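Local coordinates for protein peptidase, M20/M25/M40 family (PDB 4EWT) that probably hydrolyses amide bonds of N-acylated amino acids or related compounds, as a dimanganese amidohydrolase of the M20 peptidase family, at residues M112-L115 with A116-A120; E18-R21 with Y22-H26; A41-Y44 with K45-V49. All coordinates share one frame; numbering follows the deposited sequence.

Contact 1 of 3, residues M112-L115 with A116-A120; sequences MLVL and AETLA
L115 and L119, one turn apart on the helix 105-120, pack against each other on a buried side of this alpha helix. CD1 of L115 lies 3.9 Å from CG of L119, and the two isobutyl groups cross at a slant. With CG of L115 trans to the backbone N (chi1 172°), it lies beside the carbonyl carbon, and CD1 meets L119; the tighter part of the contact is this apolar pair together with the i to i+4 backbone bonds of the same turns. L119 N gives L115 O a bond of 2.8 Å, nearly straight at 168°. A116 N bonds to M112 O at the same length but is more bent, at 153°, while the methyl of A116 and the thioether chain of M112 rest on V132 of the strand 129-135. The helix therefore lies against the mixed sheet of what is, as in other M20 peptidases, the metal-binding catalytic domain; M112 is still about 13 Å from a manganese ion.

The looser side is at E117, which is partly exposed. Its chain runs out extended, and CB is the part that meets the preceding turn, 3.6 Å from L113 O. Its carboxylate turns to lysines instead, with salt bridges to K47, K12 and K15. T118 is buried, also hydrogen-bonded to K12, and folds its hydroxyl back on the helix, OG1 beside its own backbone N. V114 O thus accepts two bonds from one residue, T118 OG1 at 2.7 Å and T118 N at 3.1 Å, arriving from opposite faces of the carbonyl plane.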
loop_
_atom_site.group_PDB
_atom_site.type_symbol
_atom_site.label_atom_id
_atom_site.label_comp_id
_atom_site.label_asym_id
_atom_site.label_seq_id
_atom_site.Cartn_x
_atom_site.Cartn_y
_atom_site.Cartn_z
ATOM N N MET A 112 37.488 1.649 35.261
ATOM C CA MET A 112 36.772 1.473 36.520
ATOM C C MET A 112 37.590 0.691 37.550
ATOM O O MET A 112 37.581 1.024 38.736
ATOM C CB MET A 112 35.424 0.783 36.288
ATOM C CG MET A 112 34.569 0.694 37.551
ATOM S SD MET A 112 34.084 2.325 38.191
ATOM C CE MET A 112 32.743 2.706 37.037
ATOM N N LEU A 113 38.291 -0.351 37.103
ATOM C CA LEU A 113 39.136 -1.117 38.021
ATOM C C LEU A 113 40.222 -0.231 38.627
ATOM O O LEU A 113 40.448 -0.262 39.840
ATOM C CB LEU A 113 39.761 -2.345 37.335
ATOM C CG LEU A 113 38.874 -3.529 36.933
ATOM C CD1 LEU A 113 39.695 -4.480 36.091
ATOM C CD2 LEU A 113 38.264 -4.266 38.131
ATOM N N VAL A 114 40.866 0.575 37.791
ATOM C CA VAL A 114 41.943 1.456 38.244
ATOM C C VAL A 114 41.412 2.649 39.061
ATOM O O VAL A 114 42.054 3.090 40.018
ATOM C CB VAL A 114 42.842 1.912 37.056
ATOM C CG1 VAL A 114 43.928 2.878 37.522
ATOM C CG2 VAL A 114 43.470 0.703 36.377
ATOM N N LEU A 115 40.239 3.155 38.701
ATOM C CA LEU A 115 39.613 4.202 39.493
ATOM C C LEU A 115 39.209 3.684 40.873
ATOM O O LEU A 115 39.370 4.384 41.868
ATOM C CB LEU A 115 38.402 4.781 38.774
ATOM C CG LEU A 115 37.535 5.764 39.581
ATOM C CD1 LEU A 115 38.312 7.006 39.985
ATOM C CD2 LEU A 115 36.303 6.148 38.778
ATOM N N ALA A 116 38.672 2.466 40.919
ATOM C CA ALA A 116 38.204 1.883 42.173
ATOM C C ALA A 116 39.360 1.666 43.150
ATOM O O ALA A 116 39.254 2.010 44.331
ATOM C CB ALA A 116 37.461 0.586 41.915
ATOM N N GLU A 117 40.458 1.111 42.639
ATOM C CA GLU A 117 41.714 0.975 43.381
ATOM C C GLU A 117 42.144 2.320 43.954
ATOM O O GLU A 117 42.505 2.421 45.138
ATOM C CB GLU A 117 42.806 0.422 42.456
ATOM C CG GLU A 117 44.224 0.460 43.049
ATOM C CD GLU A 117 45.286 0.016 42.054
ATOM O OE1 GLU A 117 46.300 0.725 41.899
ATOM O OE2 GLU A 117 45.108 -1.040 41.420
ATOM N N THR A 118 42.079 3.349 43.110
ATOM C CA THR A 118 42.486 4.700 43.489
ATOM C C THR A 118 41.575 5.300 44.561
ATOM O O THR A 118 42.066 5.822 45.554
ATOM C CB THR A 118 42.559 5.627 42.269
ATOM O OG1 THR A 118 43.409 5.034 41.280
ATOM C CG2 THR A 118 43.120 6.982 42.658
ATOM N N LEU A 119 40.259 5.205 44.376
ATOM C CA LEU A 119 39.313 5.697 45.383
ATOM C C LEU A 119 39.478 4.964 46.713
ATOM O O LEU A 119 39.260 5.547 47.773
ATOM C CB LEU A 119 37.858 5.598 44.891
ATOM C CG LEU A 119 37.413 6.501 43.729
ATOM C CD1 LEU A 119 36.010 6.145 43.260
ATOM C CD2 LEU A 119 37.489 7.992 44.109
ATOM N N ALA A 120 39.882 3.693 46.650
ATOM C CA ALA A 120 40.116 2.875 47.844
ATOM C C ALA A 120 41.292 3.356 48.704
ATOM O O ALA A 120 41.328 3.093 49.913
ATOM C CB ALA A 120 40.309 1.412 47.465
#

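Contact 2 of 3, residues E18-R21 with Y22-H26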
loop_
_atom_site.group_PDB
_atom_site.type_symbol
_atom_site.label_atom_id
_atom_site.label_comp_id
_atom_site.label_asym_id
_atom_site.label_seq_id
_atom_site.Cartn_x
_atom_site.Cartn_y
_atom_site.Cartn_z
ATOM N N GLU A 18 47.036 -1.345 29.643
ATOM C CA GLU A 18 47.433 -2.749 29.768
ATOM C C GLU A 18 46.247 -3.654 30.138
ATOM O O GLU A 18 46.113 -4.761 29.614
ATOM C CB GLU A 18 48.562 -2.857 30.801
ATOM C CG GLU A 18 48.856 -4.245 31.345
ATOM C CD GLU A 18 49.537 -4.174 32.693
ATOM O OE1 GLU A 18 50.780 -4.066 32.729
ATOM O OE2 GLU A 18 48.825 -4.208 33.724
ATOM N N ILE A 19 45.378 -3.173 31.024
ATOM C CA ILE A 19 44.194 -3.938 31.416
ATOM C C ILE A 19 43.132 -4.000 30.304
ATOM O O ILE A 19 42.521 -5.052 30.095
ATOM C CB ILE A 19 43.597 -3.438 32.760
ATOM C CG1 ILE A 19 44.538 -3.816 33.925
ATOM C CG2 ILE A 19 42.202 -4.017 32.986
ATOM C CD1 ILE A 19 44.260 -3.061 35.230
ATOM N N ARG A 20 42.939 -2.927 29.588
ATOM C CA ARG A 20 41.964 -2.947 28.536
ATOM C C ARG A 20 42.353 -3.996 27.495
ATOM O O ARG A 20 41.565 -4.795 27.083
ATOM C CB ARG A 20 41.890 -1.608 27.867
ATOM C CG ARG A 20 42.109 -1.745 26.395
ATOM C CD ARG A 20 41.426 -0.691 25.614
ATOM N NE ARG A 20 40.662 -1.248 24.512
ATOM C CZ ARG A 20 40.919 -1.048 23.230
ATOM N NH1 ARG A 20 41.936 -0.328 22.863
ATOM N NH2 ARG A 20 40.158 -1.602 22.317
ATOM N N ARG A 21 43.619 -3.976 27.143
ATOM C CA ARG A 21 44.175 -4.842 26.115
ATOM C C ARG A 21 44.066 -6.319 26.467
ATOM O O ARG A 21 43.693 -7.131 25.618
ATOM C CB ARG A 21 45.621 -4.453 25.829
ATOM C CG ARG A 21 45.728 -3.075 25.216
ATOM C CD ARG A 21 47.143 -2.712 24.838
ATOM N NE ARG A 21 47.180 -1.358 24.297
ATOM C CZ ARG A 21 48.199 -0.833 23.627
ATOM N NH1 ARG A 21 49.291 -1.550 23.388
ATOM N NH2 ARG A 21 48.115 0.415 23.186
ATOM N N TYR A 22 44.380 -6.663 27.714
ATOM C CA TYR A 22 44.170 -8.026 28.190
ATOM C C TYR A 22 42.695 -8.450 28.070
ATOM O O TYR A 22 42.401 -9.555 27.612
ATOM C CB TYR A 22 44.662 -8.212 29.631
ATOM C CG TYR A 22 44.375 -9.606 30.137
ATOM C CD1 TYR A 22 45.273 -10.650 29.911
ATOM C CD2 TYR A 22 43.176 -9.897 30.795
ATOM C CE1 TYR A 22 44.999 -11.942 30.356
ATOM C CE2 TYR A 22 42.889 -11.184 31.235
ATOM C CZ TYR A 22 43.802 -12.198 31.015
ATOM O OH TYR A 22 43.511 -13.468 31.459
ATOM N N LEU A 23 41.784 -7.573 28.490
ATOM C CA LEU A 23 40.352 -7.874 28.435
ATOM C C LEU A 23 39.821 -7.915 27.003
ATOM O O LEU A 23 38.931 -8.707 26.690
ATOM C CB LEU A 23 39.550 -6.863 29.251
ATOM C CG LEU A 23 39.700 -6.876 30.770
ATOM C CD1 LEU A 23 39.081 -5.612 31.343
ATOM C CD2 LEU A 23 39.067 -8.120 31.376
ATOM N N HIS A 24 40.371 -7.050 26.151
ATOM C CA HIS A 24 40.041 -7.014 24.734
ATOM C C HIS A 24 40.398 -8.342 24.057
ATOM O O HIS A 24 39.676 -8.813 23.167
ATOM C CB HIS A 24 40.775 -5.856 24.049
ATOM C CG HIS A 24 40.227 -5.513 22.699
ATOM N ND1 HIS A 24 39.153 -4.666 22.526
ATOM C CD2 HIS A 24 40.598 -5.910 21.459
ATOM C CE1 HIS A 24 38.884 -4.560 21.236
ATOM N NE2 HIS A 24 39.749 -5.300 20.567
ATOM N N GLN A 25 41.511 -8.928 24.500
ATOM C CA GLN A 25 42.030 -10.202 24.000
ATOM C C GLN A 25 41.204 -11.413 24.420
ATOM O O GLN A 25 41.195 -12.438 23.721
ATOM C CB GLN A 25 43.484 -10.408 24.470
ATOM C CG GLN A 25 44.512 -10.359 23.349
ATOM C CD GLN A 25 45.933 -10.669 23.803
ATOM O OE1 GLN A 25 46.161 -11.241 24.872
ATOM N NE2 GLN A 25 46.898 -10.290 22.979
ATOM N N HIS A 26 40.536 -11.305 25.568
ATOM C CA HIS A 26 39.781 -12.426 26.126
ATOM C C HIS A 26 38.301 -12.095 26.313
ATOM O O HIS A 26 37.778 -12.240 27.422
ATOM C CB HIS A 26 40.389 -12.887 27.462
ATOM C CG HIS A 26 41.677 -13.637 27.324
ATOM N ND1 HIS A 26 42.894 -13.102 27.692
ATOM C CD2 HIS A 26 41.938 -14.888 26.871
ATOM C CE1 HIS A 26 43.849 -13.990 27.472
ATOM N NE2 HIS A 26 43.295 -15.082 26.973
#
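R20 O takes the shortest bond here, 2.7 Å from H24 N, with the donor almost in line with the carbonyl. It belongs to the run of i to i+4 bonds that carries the helix 13-25 into its last turn. The neighbouring bonds are longer: L23 N to I19 O measures 3.1 Å, and Q25 N to R21 O, at 3.0 Å, is bent to 144°. Beyond that the pattern frays, and H26 N makes weak bonds back to Y22 O and L23 O.

Two faces of the helix carry the side-chain contacts. On one, I19 and L23 lie side by side and point the same way, with CG2 of I19 3.9 Å from CD1 of L23. This apolar strip is covered by Y39 of the helix 34-43 and by the helix 105-120, where I19 meets A110 and L23 meets T109.

On the other face, where H24 is about 12 Å from a manganese ion, R20 and H24 also run alongside each other. The R20 chain bends at chi3, and NH2 ends 3.2 Å from ND1 of H24, while the guanidinium and imidazole planes stand 74° apart. The polar ends of both have partners beyond this turn: R20 NE forms a salt bridge with D106, whose OD2 also accepts a bond from H24 ND1, and H24 NE2 bonds to E86. E370 receives R20 NH1 and R21 NH2 in salt bridges.

The arginines are thus balanced by D106 and E370. Bonds at both ring nitrogens fix the rotation of the H24 imidazole, and D106, shared by R20 and H24, ties the two side chains to one carboxylate.

Contact 3 of 3, residues A41-Y44 with K45-V49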
loop_
_atom_site.group_PDB
_atom_site.type_symbol
_atom_site.label_atom_id
_atom_site.label_comp_id
_atom_site.label_asym_id
_atom_site.label_seq_id
_atom_site.Cartn_x
_atom_site.Cartn_y
_atom_site.Cartn_z
ATOM N N ALA A 41 37.137 -10.005 39.960
ATOM C CA ALA A 41 37.212 -10.367 41.386
ATOM C C ALA A 41 38.661 -10.586 41.835
ATOM O O ALA A 41 39.031 -10.261 42.973
ATOM C CB ALA A 41 36.373 -11.606 41.674
ATOM N N GLU A 42 39.493 -11.112 40.965
ATOM C CA GLU A 42 40.877 -11.275 41.294
ATOM C C GLU A 42 41.601 -9.961 41.332
ATOM O O GLU A 42 42.488 -9.823 42.128
ATOM C CB GLU A 42 41.589 -12.221 40.350
ATOM C CG GLU A 42 41.550 -11.755 38.979
ATOM C CD GLU A 42 42.872 -11.392 38.372
ATOM O OE1 GLU A 42 43.151 -10.180 38.251
ATOM O OE2 GLU A 42 43.595 -12.319 37.943
ATOM N N PHE A 43 41.235 -9.007 40.485
ATOM C CA PHE A 43 41.883 -7.688 40.536
ATOM C C PHE A 43 41.834 -7.059 41.933
ATOM O O PHE A 43 42.815 -6.457 42.387
ATOM C CB PHE A 43 41.285 -6.733 39.492
ATOM C CG PHE A 43 41.798 -5.312 39.594
ATOM C CD1 PHE A 43 42.932 -4.914 38.892
ATOM C CD2 PHE A 43 41.145 -4.375 40.400
ATOM C CE1 PHE A 43 43.408 -3.607 38.985
ATOM C CE2 PHE A 43 41.616 -3.068 40.508
ATOM C CZ PHE A 43 42.748 -2.679 39.796
ATOM N N TYR A 44 40.701 -7.206 42.615
ATOM C CA TYR A 44 40.535 -6.577 43.925
ATOM C C TYR A 44 41.217 -7.305 45.093
ATOM O O TYR A 44 41.137 -6.850 46.234
ATOM C CB TYR A 44 39.057 -6.309 44.221
ATOM C CG TYR A 44 38.451 -5.276 43.302
ATOM C CD1 TYR A 44 38.780 -3.926 43.431
ATOM C CD2 TYR A 44 37.552 -5.643 42.301
ATOM C CE1 TYR A 44 38.242 -2.977 42.593
ATOM C CE2 TYR A 44 36.998 -4.690 41.454
ATOM C CZ TYR A 44 37.350 -3.364 41.613
ATOM O OH TYR A 44 36.832 -2.407 40.804
ATOM N N LYS A 45 41.904 -8.394 44.809
ATOM C CA LYS A 45 42.678 -9.109 45.828
ATOM C C LYS A 45 43.815 -8.243 46.305
ATOM O O LYS A 45 44.523 -7.685 45.518
ATOM C CB LYS A 45 43.240 -10.416 45.297
ATOM C CG LYS A 45 42.244 -11.416 44.823
ATOM C CD LYS A 45 41.363 -11.906 45.890
ATOM C CE LYS A 45 40.984 -13.321 45.613
ATOM N NZ LYS A 45 39.885 -13.787 46.466
ATOM N N GLY A 46 43.936 -8.115 47.613
ATOM C CA GLY A 46 44.992 -7.301 48.229
ATOM C C GLY A 46 44.635 -5.834 48.352
ATOM O O GLY A 46 45.432 -5.037 48.846
ATOM N N LYS A 47 43.430 -5.485 47.898
ATOM C CA LYS A 47 42.937 -4.110 47.955
ATOM C C LYS A 47 41.823 -3.959 48.983
ATOM O O LYS A 47 41.088 -4.909 49.252
ATOM C CB LYS A 47 42.544 -3.630 46.555
ATOM C CG LYS A 47 43.794 -3.509 45.696
ATOM C CD LYS A 47 43.553 -3.286 44.228
ATOM C CE LYS A 47 44.819 -3.725 43.504
ATOM N NZ LYS A 47 44.713 -3.674 42.041
ATOM N N ASP A 48 41.732 -2.774 49.583
ATOM C CA ASP A 48 40.862 -2.551 50.742
ATOM C C ASP A 48 39.437 -2.202 50.328
ATOM O O ASP A 48 38.997 -1.064 50.465
ATOM C CB ASP A 48 41.458 -1.472 51.662
ATOM C CG ASP A 48 40.662 -1.274 52.954
ATOM O OD1 ASP A 48 39.966 -2.209 53.422
ATOM O OD2 ASP A 48 40.746 -0.160 53.509
ATOM N N VAL A 49 38.731 -3.203 49.809
ATOM C CA VAL A 49 37.323 -3.078 49.423
ATOM C C VAL A 49 36.562 -4.338 49.843
ATOM O O VAL A 49 37.177 -5.369 50.112
ATOM C CB VAL A 49 37.164 -2.870 47.891
ATOM C CG1 VAL A 49 37.857 -1.586 47.431
ATOM C CG2 VAL A 49 37.684 -4.079 47.108
#
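K47 NZ sits over one face of the F43 ring in a cation-pi contact, 3.4 Å from the centroid and 23° off the ring normal. The ammonium is displaced toward the rim, so CZ is the ring atom it approaches most closely, at 3.1 Å. F43 holds CG trans to its backbone N (chi1 173°), and the K47 chain, extended beyond CG, reaches back across the turn at a slant to the phenyl. On the way its CE passes F43 O, to which NZ makes a weak 3.4 Å hydrogen bond.

Y44 is turned differently. CD2 of F43 stands over the centre of one face of the Y44 ring, while Y44 CE1 comes in the plane of the F43 ring, at its edge. V49 meets the tyrosine at about a right angle, its CG2 methyl 3.8 Å from Y44 CD1. Beyond these segments Y44 packs on L113 and A116 of the helix 105-120 and on V62 of the strand 60-65, and V49 touches I64 of that strand.

The backbone explains how these side chains can face one another. The helix 34-43 ends here, and Y44 to K47 form a type II beta turn with G46 at positive phi (85°). K47 N closes it on Y44 O at 3.1 Å, and K45 N bonds to E42 O at 3.1 Å; both donors stand well above the carbonyl planes they approach.

K47 NZ also forms a salt bridge with E117 of the helix 105-120. Its charge is therefore shared among a carboxylate, an aromatic face and a main-chain carbonyl, which probably stabilises the protonated amine and ties the outgoing loop to that helix.

All three contacts are local, but their side chains meet in one three-helix packing. Contact 1 is the most buried, in a helix lying against the mixed sheet; contact 2 is partly buried, with H24 about 12 Å from a manganese ion; contact 3 lies nearer the surface, where a helix gives way to a loop. I19 of contact 2 touches V114 and L113 of contact 1 and F43 of contact 3 through apolar contacts. Charge marks the margins: the 2.7 Å salt bridge from E117 OE2 to K47 NZ joins contacts 1 and 3, whereas the arginines of contact 2 pair with D106 and E370.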